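Local coordinates for protein endonuclease IV (Thermus thermophilus, PDB 3AAM) that cleaves phosphodiester bonds at apurinic or apyrimidinic sites in DNA during repair, leaving a 3'-hydroxyl group and a 5'-terminal sugar phosphate, with zinc as cofactor, at residues P2-L8 / F245-R251; R42-L46 / K96-L100; L90-E95 / A124-V130; Y174-D179 / S208-L212. All blocks are in the same frame, centred on the assembly; numbering follows the deposited sequence.

Contact 1 of 4, residues P2-L8 / F245-R251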
loop_
_atom_site.group_PDB
_atom_site.type_symbol
_atom_site.label_atom_id
_atom_site.label_comp_id
_atom_site.label_asym_id
_atom_site.label_seq_id
_atom_site.Cartn_x
_atom_site.Cartn_y
_atom_site.Cartn_z
ATOM N N PRO A 2 -16.685 -0.599 -2.427
ATOM C CA PRO A 2 -15.238 -0.668 -2.133
ATOM C C PRO A 2 -14.931 -0.366 -0.670
ATOM O O PRO A 2 -15.557 0.497 -0.054
ATOM C CB PRO A 2 -14.560 0.343 -3.045
ATOM C CG PRO A 2 -15.679 1.372 -3.230
ATOM C CD PRO A 2 -16.953 0.516 -3.354
ATOM N N ARG A 3 -13.956 -1.083 -0.122
ATOM C CA ARG A 3 -13.552 -0.896 1.267
ATOM C C ARG A 3 -12.555 0.253 1.362
ATOM O O ARG A 3 -11.809 0.522 0.414
ATOM C CB ARG A 3 -12.951 -2.195 1.812
ATOM C CG ARG A 3 -13.997 -3.292 2.009
ATOM C CD ARG A 3 -13.381 -4.627 2.391
ATOM N NE ARG A 3 -14.405 -5.614 2.726
ATOM C CZ ARG A 3 -15.043 -5.670 3.893
ATOM N NH1 ARG A 3 -14.762 -4.798 4.855
ATOM N NH2 ARG A 3 -15.975 -6.595 4.094
ATOM N N TYR A 4 -12.546 0.936 2.506
ATOM C CA TYR A 4 -11.665 2.080 2.687
ATOM C C TYR A 4 -11.085 2.156 4.093
ATOM O O TYR A 4 -11.697 1.712 5.065
ATOM C CB TYR A 4 -12.442 3.367 2.384
ATOM C CG TYR A 4 -13.602 3.586 3.326
ATOM C CD1 TYR A 4 -13.445 4.331 4.496
ATOM C CD2 TYR A 4 -14.838 2.985 3.089
ATOM C CE1 TYR A 4 -14.489 4.465 5.410
ATOM C CE2 TYR A 4 -15.889 3.114 3.996
ATOM C CZ TYR A 4 -15.705 3.855 5.154
ATOM O OH TYR A 4 -16.737 3.968 6.061
ATOM N N GLY A 5 -9.901 2.745 4.195
ATOM C CA GLY A 5 -9.270 2.869 5.493
ATOM C C GLY A 5 -8.052 3.763 5.483
ATOM O O GLY A 5 -7.704 4.365 4.461
ATOM N N PHE A 6 -7.403 3.835 6.639
ATOM C CA PHE A 6 -6.208 4.652 6.830
ATOM C C PHE A 6 -5.069 3.769 7.297
ATOM O O PHE A 6 -5.233 2.567 7.519
ATOM C CB PHE A 6 -6.405 5.685 7.946
ATOM C CG PHE A 6 -7.569 6.606 7.757
ATOM C CD1 PHE A 6 -7.796 7.234 6.539
ATOM C CD2 PHE A 6 -8.403 6.902 8.835
ATOM C CE1 PHE A 6 -8.833 8.151 6.396
ATOM C CE2 PHE A 6 -9.441 7.816 8.703
ATOM C CZ PHE A 6 -9.658 8.443 7.487
ATOM N N HIS A 7 -3.911 4.396 7.460
ATOM C CA HIS A 7 -2.757 3.710 7.999
ATOM C C HIS A 7 -2.849 4.019 9.488
ATOM O O HIS A 7 -2.856 5.189 9.890
ATOM C CB HIS A 7 -1.456 4.266 7.426
ATOM C CG HIS A 7 -0.257 3.471 7.828
ATOM N ND1 HIS A 7 0.216 3.445 9.122
ATOM C CD2 HIS A 7 0.525 2.621 7.122
ATOM C CE1 HIS A 7 1.240 2.613 9.195
ATOM N NE2 HIS A 7 1.449 2.100 7.996
ATOM N N LEU A 8 -2.946 2.967 10.295
ATOM C CA LEU A 8 -3.085 3.098 11.742
ATOM C C LEU A 8 -1.801 2.760 12.488
ATOM O O LEU A 8 -0.986 1.965 12.016
ATOM C CB LEU A 8 -4.212 2.180 12.227
ATOM C CG LEU A 8 -5.547 2.302 11.484
ATOM C CD1 LEU A 8 -6.509 1.229 11.982
ATOM C CD2 LEU A 8 -6.128 3.693 11.687
ATOM N N PHE A 245 -9.066 0.237 -0.568
ATOM C CA PHE A 245 -8.500 1.568 -0.749
ATOM C C PHE A 245 -7.958 2.097 0.572
ATOM O O PHE A 245 -8.678 2.154 1.569
ATOM C CB PHE A 245 -9.569 2.520 -1.288
ATOM C CG PHE A 245 -10.006 2.209 -2.695
ATOM C CD1 PHE A 245 -9.464 2.893 -3.772
ATOM C CD2 PHE A 245 -10.947 1.215 -2.937
ATOM C CE1 PHE A 245 -9.851 2.601 -5.078
ATOM C CE2 PHE A 245 -11.343 0.911 -4.240
ATOM C CZ PHE A 245 -10.793 1.606 -5.313
ATOM N N ILE A 246 -6.682 2.471 0.574
ATOM C CA ILE A 246 -6.028 3.002 1.767
ATOM C C ILE A 246 -5.454 4.391 1.506
ATOM O O ILE A 246 -4.713 4.596 0.541
ATOM C CB ILE A 246 -4.862 2.073 2.227
ATOM C CG1 ILE A 246 -5.402 0.698 2.627
ATOM C CG2 ILE A 246 -4.112 2.703 3.392
ATOM C CD1 ILE A 246 -6.357 0.725 3.821
ATOM N N LEU A 247 -5.800 5.342 2.366
ATOM C CA LEU A 247 -5.294 6.707 2.260
ATOM C C LEU A 247 -4.101 6.774 3.209
ATOM O O LEU A 247 -4.159 6.231 4.315
ATOM C CB LEU A 247 -6.367 7.714 2.692
ATOM C CG LEU A 247 -5.953 9.187 2.650
ATOM C CD1 LEU A 247 -5.614 9.612 1.222
ATOM C CD2 LEU A 247 -7.091 10.038 3.197
ATOM N N GLU A 248 -3.021 7.415 2.768
ATOM C CA GLU A 248 -1.806 7.531 3.574
ATOM C C GLU A 248 -1.454 9.002 3.774
ATOM O O GLU A 248 -0.599 9.543 3.080
ATOM C CB GLU A 248 -0.646 6.820 2.873
ATOM C CG GLU A 248 -0.928 5.378 2.469
ATOM C CD GLU A 248 0.238 4.757 1.724
ATOM O OE1 GLU A 248 0.736 5.393 0.768
ATOM O OE2 GLU A 248 0.653 3.640 2.085
ATOM N N THR A 249 -2.124 9.645 4.722
ATOM C CA THR A 249 -1.889 11.057 4.996
ATOM C C THR A 249 -1.879 11.294 6.504
ATOM O O THR A 249 -2.186 10.394 7.275
ATOM C CB THR A 249 -2.981 11.913 4.343
ATOM O OG1 THR A 249 -4.261 11.496 4.835
ATOM C CG2 THR A 249 -2.943 11.757 2.833
ATOM N N PRO A 250 -1.512 12.509 6.941
ATOM C CA PRO A 250 -1.474 12.816 8.375
ATOM C C PRO A 250 -2.749 12.412 9.117
ATOM O O PRO A 250 -3.861 12.618 8.626
ATOM C CB PRO A 250 -1.222 14.317 8.389
ATOM C CG PRO A 250 -0.325 14.490 7.196
ATOM C CD PRO A 250 -1.035 13.657 6.149
ATOM N N ARG A 251 -2.566 11.857 10.312
ATOM C CA ARG A 251 -3.674 11.375 11.128
ATOM C C ARG A 251 -4.049 12.309 12.272
ATOM O O ARG A 251 -3.214 13.048 12.784
ATOM C CB ARG A 251 -3.310 10.010 11.705
ATOM C CG ARG A 251 -3.004 8.940 10.657
ATOM C CD ARG A 251 -4.277 8.511 9.947
ATOM N NE ARG A 251 -5.355 8.355 10.916
ATOM C CZ ARG A 251 -5.331 7.500 11.932
ATOM N NH1 ARG A 251 -4.291 6.696 12.112
ATOM N NH2 ARG A 251 -6.325 7.491 12.810
HETATM O O HOH W 1 -3.741 7.209 6.700
#

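Contact 2 of 4, residues R42-L46 / K96-L100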
loop_
_atom_site.group_PDB
_atom_site.type_symbol
_atom_site.label_atom_id
_atom_site.label_comp_id
_atom_site.label_asym_id
_atom_site.label_seq_id
_atom_site.Cartn_x
_atom_site.Cartn_y
_atom_site.Cartn_z
ATOM N N ARG A 42 15.417 -2.474 13.116
ATOM C CA ARG A 42 15.160 -3.513 14.109
ATOM C C ARG A 42 13.748 -4.095 14.045
ATOM O O ARG A 42 12.763 -3.362 14.095
ATOM C CB ARG A 42 15.413 -2.964 15.518
ATOM C CG ARG A 42 16.598 -3.593 16.239
ATOM C CD ARG A 42 17.919 -3.285 15.548
ATOM N NE ARG A 42 19.036 -3.991 16.175
ATOM C CZ ARG A 42 20.306 -3.871 15.794
ATOM N NH1 ARG A 42 21.256 -4.553 16.421
ATOM N NH2 ARG A 42 20.626 -3.067 14.791
ATOM N N PRO A 43 13.636 -5.427 13.926
ATOM C CA PRO A 43 12.310 -6.050 13.868
ATOM C C PRO A 43 11.611 -5.913 15.216
ATOM O O PRO A 43 12.264 -5.868 16.261
ATOM C CB PRO A 43 12.625 -7.502 13.519
ATOM C CG PRO A 43 13.961 -7.716 14.147
ATOM C CD PRO A 43 14.694 -6.443 13.784
ATOM N N ARG A 44 10.284 -5.845 15.187
ATOM C CA ARG A 44 9.495 -5.706 16.408
ATOM C C ARG A 44 8.959 -7.052 16.870
ATOM O O ARG A 44 8.247 -7.740 16.132
ATOM C CB ARG A 44 8.331 -4.744 16.164
ATOM C CG ARG A 44 7.337 -4.645 17.315
ATOM C CD ARG A 44 6.208 -3.685 16.955
ATOM N NE ARG A 44 5.196 -3.588 18.003
ATOM C CZ ARG A 44 4.327 -4.547 18.302
ATOM N NH1 ARG A 44 4.334 -5.690 17.630
ATOM N NH2 ARG A 44 3.449 -4.360 19.280
ATOM N N ALA A 45 9.305 -7.427 18.097
ATOM C CA ALA A 45 8.860 -8.696 18.650
ATOM C C ALA A 45 7.341 -8.804 18.633
ATOM O O ALA A 45 6.627 -7.869 19.017
ATOM C CB ALA A 45 9.381 -8.858 20.073
ATOM N N LEU A 46 6.852 -9.951 18.178
ATOM C CA LEU A 46 5.422 -10.204 18.110
ATOM C C LEU A 46 5.134 -11.479 18.900
ATOM O O LEU A 46 5.411 -12.579 18.431
ATOM C CB LEU A 46 4.996 -10.373 16.651
ATOM C CG LEU A 46 3.499 -10.319 16.350
ATOM C CD1 LEU A 46 2.960 -8.936 16.701
ATOM C CD2 LEU A 46 3.271 -10.619 14.875
ATOM N N LYS A 96 5.838 -11.610 9.590
ATOM C CA LYS A 96 4.934 -11.050 10.585
ATOM C C LYS A 96 3.509 -11.067 10.030
ATOM O O LYS A 96 2.560 -11.401 10.740
ATOM C CB LYS A 96 5.366 -9.620 10.947
ATOM C CG LYS A 96 6.708 -9.539 11.691
ATOM C CD LYS A 96 6.565 -9.987 13.140
ATOM C CE LYS A 96 7.910 -10.338 13.789
ATOM N NZ LYS A 96 8.900 -9.225 13.813
ATOM N N ALA A 97 3.361 -10.724 8.754
ATOM C CA ALA A 97 2.044 -10.728 8.128
ATOM C C ALA A 97 1.449 -12.138 8.153
ATOM O O ALA A 97 0.259 -12.316 8.419
ATOM C CB ALA A 97 2.142 -10.223 6.690
ATOM N N ALA A 98 2.276 -13.141 7.876
ATOM C CA ALA A 98 1.800 -14.522 7.880
ATOM C C ALA A 98 1.292 -14.906 9.268
ATOM O O ALA A 98 0.240 -15.529 9.402
ATOM C CB ALA A 98 2.914 -15.471 7.445
ATOM N N LEU A 99 2.041 -14.531 10.297
ATOM C CA LEU A 99 1.646 -14.839 11.665
ATOM C C LEU A 99 0.327 -14.166 12.022
ATOM O O LEU A 99 -0.544 -14.771 12.652
ATOM C CB LEU A 99 2.728 -14.384 12.647
ATOM C CG LEU A 99 4.001 -15.225 12.728
ATOM C CD1 LEU A 99 5.033 -14.513 13.587
ATOM C CD2 LEU A 99 3.668 -16.592 13.313
ATOM N N LEU A 100 0.177 -12.914 11.610
ATOM C CA LEU A 100 -1.031 -12.160 11.910
ATOM C C LEU A 100 -2.227 -12.503 11.032
ATOM O O LEU A 100 -3.353 -12.146 11.357
ATOM C CB LEU A 100 -0.741 -10.661 11.810
ATOM C CG LEU A 100 0.208 -10.116 12.882
ATOM C CD1 LEU A 100 0.571 -8.672 12.573
ATOM C CD2 LEU A 100 -0.462 -10.226 14.247
HETATM O O HOH W 2 8.775 -6.468 12.937
#

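Contact 3 of 4, residues L90-E95 / A124-V130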
loop_
_atom_site.group_PDB
_atom_site.type_symbol
_atom_site.label_atom_id
_atom_site.label_comp_id
_atom_site.label_asym_id
_atom_site.label_seq_id
_atom_site.Cartn_x
_atom_site.Cartn_y
_atom_site.Cartn_z
ATOM N N LEU A 90 12.168 -6.806 4.541
ATOM C CA LEU A 90 10.927 -7.137 3.852
ATOM C C LEU A 90 10.503 -8.562 4.193
ATOM O O LEU A 90 9.313 -8.850 4.295
ATOM C CB LEU A 90 11.082 -6.973 2.334
ATOM C CG LEU A 90 9.824 -7.233 1.493
ATOM C CD1 LEU A 90 8.678 -6.330 1.945
ATOM C CD2 LEU A 90 10.135 -6.991 0.025
ATOM N N ALA A 91 11.477 -9.452 4.377
ATOM C CA ALA A 91 11.171 -10.834 4.730
ATOM C C ALA A 91 10.493 -10.830 6.096
ATOM O O ALA A 91 9.565 -11.599 6.340
ATOM C CB ALA A 91 12.444 -11.665 4.776
ATOM N N ASP A 92 10.962 -9.955 6.982
ATOM C CA ASP A 92 10.378 -9.843 8.314
ATOM C C ASP A 92 8.925 -9.395 8.193
ATOM O O ASP A 92 8.051 -9.936 8.867
ATOM C CB ASP A 92 11.166 -8.843 9.167
ATOM C CG ASP A 92 10.445 -8.474 10.457
ATOM O OD1 ASP A 92 10.276 -9.352 11.330
ATOM O OD2 ASP A 92 10.047 -7.298 10.594
ATOM N N ASP A 93 8.667 -8.409 7.336
ATOM C CA ASP A 93 7.301 -7.928 7.140
ATOM C C ASP A 93 6.396 -9.071 6.696
ATOM O O ASP A 93 5.278 -9.212 7.179
ATOM C CB ASP A 93 7.232 -6.825 6.075
ATOM C CG ASP A 93 7.895 -5.530 6.510
ATOM O OD1 ASP A 93 7.821 -5.185 7.708
ATOM O OD2 ASP A 93 8.476 -4.845 5.639
ATOM N N LEU A 94 6.885 -9.885 5.766
ATOM C CA LEU A 94 6.105 -11.006 5.250
ATOM C C LEU A 94 5.852 -12.077 6.309
ATOM O O LEU A 94 4.759 -12.634 6.385
ATOM C CB LEU A 94 6.819 -11.616 4.044
ATOM C CG LEU A 94 6.876 -10.722 2.803
ATOM C CD1 LEU A 94 7.915 -11.238 1.824
ATOM C CD2 LEU A 94 5.503 -10.669 2.156
ATOM N N GLU A 95 6.872 -12.362 7.113
ATOM C CA GLU A 95 6.767 -13.356 8.174
ATOM C C GLU A 95 5.770 -12.891 9.237
ATOM O O GLU A 95 4.949 -13.678 9.718
ATOM C CB GLU A 95 8.146 -13.596 8.797
ATOM C CG GLU A 95 9.100 -14.360 7.881
ATOM C CD GLU A 95 10.563 -14.100 8.195
ATOM O OE1 GLU A 95 10.866 -13.622 9.306
ATOM O OE2 GLU A 95 11.416 -14.385 7.323
ATOM N N ALA A 124 13.201 -12.000 -0.829
ATOM C CA ALA A 124 12.464 -11.759 0.407
ATOM C C ALA A 124 11.374 -12.814 0.582
ATOM O O ALA A 124 11.175 -13.337 1.680
ATOM C CB ALA A 124 11.848 -10.361 0.391
ATOM N N LEU A 125 10.670 -13.117 -0.504
ATOM C CA LEU A 125 9.613 -14.123 -0.468
ATOM C C LEU A 125 10.194 -15.483 -0.099
ATOM O O LEU A 125 9.607 -16.227 0.686
ATOM C CB LEU A 125 8.920 -14.212 -1.831
ATOM C CG LEU A 125 7.940 -13.084 -2.161
ATOM C CD1 LEU A 125 7.483 -13.191 -3.606
ATOM C CD2 LEU A 125 6.755 -13.167 -1.223
ATOM N N ARG A 126 11.353 -15.802 -0.665
ATOM C CA ARG A 126 11.993 -17.081 -0.387
ATOM C C ARG A 126 12.459 -17.157 1.064
ATOM O O ARG A 126 12.242 -18.162 1.743
ATOM C CB ARG A 126 13.170 -17.297 -1.335
ATOM C CG ARG A 126 13.697 -18.717 -1.328
ATOM C CD ARG A 126 14.670 -18.953 -2.467
ATOM N NE ARG A 126 15.068 -20.355 -2.550
ATOM C CZ ARG A 126 14.233 -21.358 -2.805
ATOM N NH1 ARG A 126 12.942 -21.124 -3.005
ATOM N NH2 ARG A 126 14.688 -22.601 -2.858
ATOM N N LEU A 127 13.095 -16.095 1.545
ATOM C CA LEU A 127 13.555 -16.077 2.927
ATOM C C LEU A 127 12.387 -16.261 3.886
ATOM O O LEU A 127 12.498 -16.964 4.887
ATOM C CB LEU A 127 14.263 -14.757 3.247
ATOM C CG LEU A 127 15.673 -14.557 2.693
ATOM C CD1 LEU A 127 16.211 -13.202 3.124
ATOM C CD2 LEU A 127 16.571 -15.668 3.211
ATOM N N ALA A 128 11.261 -15.631 3.574
ATOM C CA ALA A 128 10.085 -15.722 4.431
ATOM C C ALA A 128 9.341 -17.039 4.268
ATOM O O ALA A 128 8.430 -17.339 5.039
ATOM C CB ALA A 128 9.147 -14.555 4.146
ATOM N N GLY A 129 9.729 -17.826 3.268
ATOM C CA GLY A 129 9.064 -19.094 3.032
ATOM C C GLY A 129 7.579 -18.877 2.829
ATOM O O GLY A 129 6.753 -19.688 3.243
ATOM N N VAL A 130 7.242 -17.765 2.188
ATOM C CA VAL A 130 5.851 -17.419 1.934
ATOM C C VAL A 130 5.237 -18.266 0.827
ATOM O O VAL A 130 5.879 -18.550 -0.187
ATOM C CB VAL A 130 5.711 -15.929 1.540
ATOM C CG1 VAL A 130 4.259 -15.602 1.228
ATOM C CG2 VAL A 130 6.216 -15.046 2.667
#

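Contact 4 of 4, residues Y174-D179 / S208-L212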
loop_
_atom_site.group_PDB
_atom_site.type_symbol
_atom_site.label_atom_id
_atom_site.label_comp_id
_atom_site.label_asym_id
_atom_site.label_seq_id
_atom_site.Cartn_x
_atom_site.Cartn_y
_atom_site.Cartn_z
ATOM N N TYR A 174 0.139 10.145 -10.727
ATOM C CA TYR A 174 -0.021 11.522 -11.176
ATOM C C TYR A 174 1.351 12.174 -11.316
ATOM O O TYR A 174 1.648 12.810 -12.328
ATOM C CB TYR A 174 -0.876 12.297 -10.171
ATOM C CG TYR A 174 -1.360 13.640 -10.668
ATOM C CD1 TYR A 174 -2.195 13.730 -11.779
ATOM C CD2 TYR A 174 -0.992 14.817 -10.023
ATOM C CE1 TYR A 174 -2.651 14.961 -12.239
ATOM C CE2 TYR A 174 -1.444 16.056 -10.474
ATOM C CZ TYR A 174 -2.272 16.117 -11.583
ATOM O OH TYR A 174 -2.723 17.334 -12.039
ATOM N N ALA A 175 2.191 12.003 -10.299
ATOM C CA ALA A 175 3.528 12.585 -10.315
ATOM C C ALA A 175 4.372 12.035 -11.454
ATOM O O ALA A 175 5.258 12.716 -11.959
ATOM C CB ALA A 175 4.226 12.338 -8.982
ATOM N N ALA A 176 4.088 10.804 -11.864
ATOM C CA ALA A 176 4.839 10.168 -12.938
ATOM C C ALA A 176 4.385 10.597 -14.328
ATOM O O ALA A 176 5.117 10.414 -15.304
ATOM C CB ALA A 176 4.743 8.656 -12.808
ATOM N N GLY A 177 3.181 11.155 -14.426
ATOM C CA GLY A 177 2.686 11.587 -15.723
ATOM C C GLY A 177 1.323 11.044 -16.120
ATOM O O GLY A 177 0.806 11.383 -17.184
ATOM N N TYR A 178 0.741 10.189 -15.285
ATOM C CA TYR A 178 -0.582 9.640 -15.575
ATOM C C TYR A 178 -1.608 10.652 -15.080
ATOM O O TYR A 178 -1.688 10.923 -13.882
ATOM C CB TYR A 178 -0.769 8.303 -14.860
ATOM C CG TYR A 178 0.053 7.170 -15.441
ATOM C CD1 TYR A 178 -0.312 6.563 -16.643
ATOM C CD2 TYR A 178 1.176 6.685 -14.774
ATOM C CE1 TYR A 178 0.419 5.492 -17.165
ATOM C CE2 TYR A 178 1.916 5.619 -15.287
ATOM C CZ TYR A 178 1.530 5.026 -16.478
ATOM O OH TYR A 178 2.238 3.954 -16.974
ATOM N N ASP A 179 -2.398 11.202 -15.996
ATOM C CA ASP A 179 -3.381 12.218 -15.626
ATOM C C ASP A 179 -4.605 11.689 -14.875
ATOM O O ASP A 179 -5.699 11.592 -15.433
ATOM C CB ASP A 179 -3.843 12.979 -16.869
ATOM C CG ASP A 179 -4.447 14.327 -16.530
ATOM O OD1 ASP A 179 -4.786 14.548 -15.349
ATOM O OD2 ASP A 179 -4.582 15.165 -17.445
ATOM N N SER A 208 -2.426 14.354 -4.508
ATOM C CA SER A 208 -1.063 14.827 -4.705
ATOM C C SER A 208 -0.848 16.327 -4.563
ATOM O O SER A 208 -1.639 17.125 -5.057
ATOM C CB SER A 208 -0.602 14.379 -6.097
ATOM O OG SER A 208 0.643 14.938 -6.473
ATOM N N VAL A 209 0.233 16.698 -3.882
ATOM C CA VAL A 209 0.586 18.102 -3.719
ATOM C C VAL A 209 1.291 18.509 -5.011
ATOM O O VAL A 209 1.116 19.625 -5.505
ATOM C CB VAL A 209 1.549 18.313 -2.522
ATOM C CG1 VAL A 209 2.084 19.744 -2.523
ATOM C CG2 VAL A 209 0.826 18.033 -1.219
ATOM N N GLY A 210 2.077 17.586 -5.560
ATOM C CA GLY A 210 2.796 17.852 -6.792
ATOM C C GLY A 210 1.908 17.795 -8.020
ATOM O O GLY A 210 0.859 17.149 -8.014
ATOM N N GLY A 211 2.333 18.473 -9.081
ATOM C CA GLY A 211 1.559 18.494 -10.306
ATOM C C GLY A 211 1.825 17.321 -11.229
ATOM O O GLY A 211 2.700 16.493 -10.968
ATOM N N LEU A 212 1.068 17.263 -12.321
ATOM C CA LEU A 212 1.188 16.195 -13.304
ATOM C C LEU A 212 2.613 16.060 -13.841
ATOM O O LEU A 212 3.177 17.012 -14.379
ATOM C CB LEU A 212 0.219 16.449 -14.462
ATOM C CG LEU A 212 0.212 15.423 -15.599
ATOM C CD1 LEU A 212 -0.193 14.061 -15.062
ATOM C CD2 LEU A 212 -0.750 15.875 -16.692
HETATM O O HOH W 3 -0.481 19.559 -12.914
#

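Contact 1 of 4, residues P2-L8 / F245-R251
Tyr-4 and Gly-5 pair in parallel with Phe-245 and Ile-246, so that the first strand of the TIM barrel meets the last, 244-247, and part of the barrel wall is formed by chain ends far apart in sequence. Gly-5 is held on both its polar groups: its N donates to Phe-245 O (3.0 Å), and its O accepts a nearly straight bond from Leu-247 N (171° at the hydrogen). Its lack of a side chain suits the tight fit against Ile-246 CD1. Beyond the strands, Arg-251 folds back over the first segment. Its CG leaves CB beside the backbone N (chi1 -59°) and, with CD, passes His-7 O, Arg-251 CD at 3.6 Å. Arg-251 NE then comes to 4.0 Å from Phe-6 CD2, with the guanidinium and ring planes only 19° apart. Arg-251 NH1 gives His-7 O a weak bond of 3.0 Å and has Leu-8 CD2 at 3.5 Å, that methyl lying over a guanidinium face. NH2 makes salt bridges to Asp-256 and Glu-22. With an alanine here, Asp-256 and Glu-22 would probably lose their shared cation, and Phe-6 and Leu-8 the guanidinium packed against them. Where the strands part, a water spans the gap, accepting from His-7 N at 2.9 Å and donating to Leu-247 O at 2.6 Å.

Contact 2 of 4, residues R42-L46 / K96-L100
Pro-43 brings its CB to 4.1 Å from Lys-96 NZ, placing that carbon beside the ammonium group, and its restricted backbone suits an extended loop. Arg-44 follows and supplies the polar grip through its main chain. Its O accepts a bond of 2.8 Å from Lys-96 NZ, the nitrogen standing well above the carbonyl plane, 46° out of it. Its N reaches the same ammonium group through a water, which takes hydrogens from Arg-44 N at 2.8 Å and from Lys-96 NZ at 2.9 Å. A salt bridge from NZ to Asp-92, one turn earlier on the helix, adds an anionic partner, so three groups, carboxylate, carbonyl and water, take up the ammonium and probably steady its charge. The Arg-44 guanidinium turns elsewhere, to a salt bridge with Glu-50. Leu-46 then makes the apolar half of the contact. With CG anti to the backbone N (chi1 -166°), its CD2 methyl reaches Leu-100 CG at 3.7 Å and Lys-96 CD at 3.8 Å, while its CB has the same CD at 3.9 Å. The leucine and lysine side chains run past each other in opposite directions. A lysine suits position 96 because its methylenes pack on leucine while its tip stays polar. Leu-46 also touches Val-51, and Leu-100 touches Phe-54, both on helix 48-60. The arrangement joins the loop that follows strand 31-34 to the end of helix 82-100, part of the outer helical layer of a TIM barrel.

Contact 3 of 4, residues L90-E95 / A124-V130
Ala-91 O accepts the helical bond from Glu-95 N, 2.9 Å long, and also receives the Ala-128 CB methyl at 3.7 Å. The reverse happens too, since Ala-91 CB rests 3.7 Å from Ala-124 O. Alanines suit this crossing: with single methyls between them, the axes of 90-95 and 124-128 approach to 8.2 Å, crossing at -51°, a geometry consistent with ridges-into-grooves packing. Leu-94 fills the inner side. Its CG stands beside the backbone N (chi1 -68°), which sends CD1 across to Leu-125 CD2, 3.8 Å away, while its CB meets Val-130 CG2 at 3.7 Å. Val-130 can turn back to that place because Gly-129, with its positive phi, ends helix 114-128 in a Schellman motif. Glu-95 works from the more open side: its CG lies 3.7 Å from Ala-128 CB, and the extended chain carries OE2 to 3.5 Å from Ala-128 CA. Glutamate suits the place: its methylene packs while the carboxylate lies toward that side. Replacing it by an alanine would probably take one neighbour from the Ala-128 methyl and open a gap along this edge. Beneath the pair, Leu-90 and Leu-94 rest on Val-105 of strand 104-107, and Leu-90 and Leu-125 both reach Leu-136 of strand 135-139, so two adjacent helices of the TIM barrel share the wall they cover.

Contact 4 of 4, residues Y174-D179 / S208-L212
Helix 170-176 ends at Gly-177 in a Schellman motif, its phi of 127° suiting glycine, and this end lies against Leu-212, whose CA is 5.2 Å from that of Ala-175. Both pieces follow neighbouring strands of the TIM barrel, 165-169 and 202-208, and the helix carries the manganese ligand His-172; the Ala-175 side chain is about 8 Å from the ion. Tyr-174 and Leu-212 carry the contact. The tyrosine CG is anti to the backbone N (chi1 -167°), which lays the ring along the loop. Leu-212 CB sits over one face in a CH-pi contact, 4.2 Å from the ring centroid. In the ring plane, Gly-210 O meets the edge at Tyr-174 CE2, 3.5 Å away, and that oxygen also accepts a 2.7 Å bond from Ser-208 OG. A leucine suits position 212 because it branches: Leu-212 CD1 lies 3.5 Å from Gly-177 C, while CD2 meets the Asp-179 carboxylate, the two side chains crossing at about a right angle. Asp-179 OD1 is bonded to Glu-182 N. At the phenol end a water accepts from Leu-212 N at 2.8 Å and lies 3.3 Å from Tyr-174 OH.

All four contacts belong to one TIM barrel. Contact 1 joins its terminal strands, so the chain between its segments contains the other three. Contacts 2 and 3 share helix 82-100, have centres 11 Å apart and touch through Pro-43 and Asp-92; their segments alternate along the chain, tying the loop before helix 48-60, helix 82-100 and helix 114-128 into one outer layer. Contact 4 comes after both in sequence and on the other side of the chain's centre, 34 Å from contact 2 and 32 Å from contact 3, centre to centre. Contacts 1 and 4 lie nearest the manganese site, whereas contacts 2 and 3 build the barrel's outside.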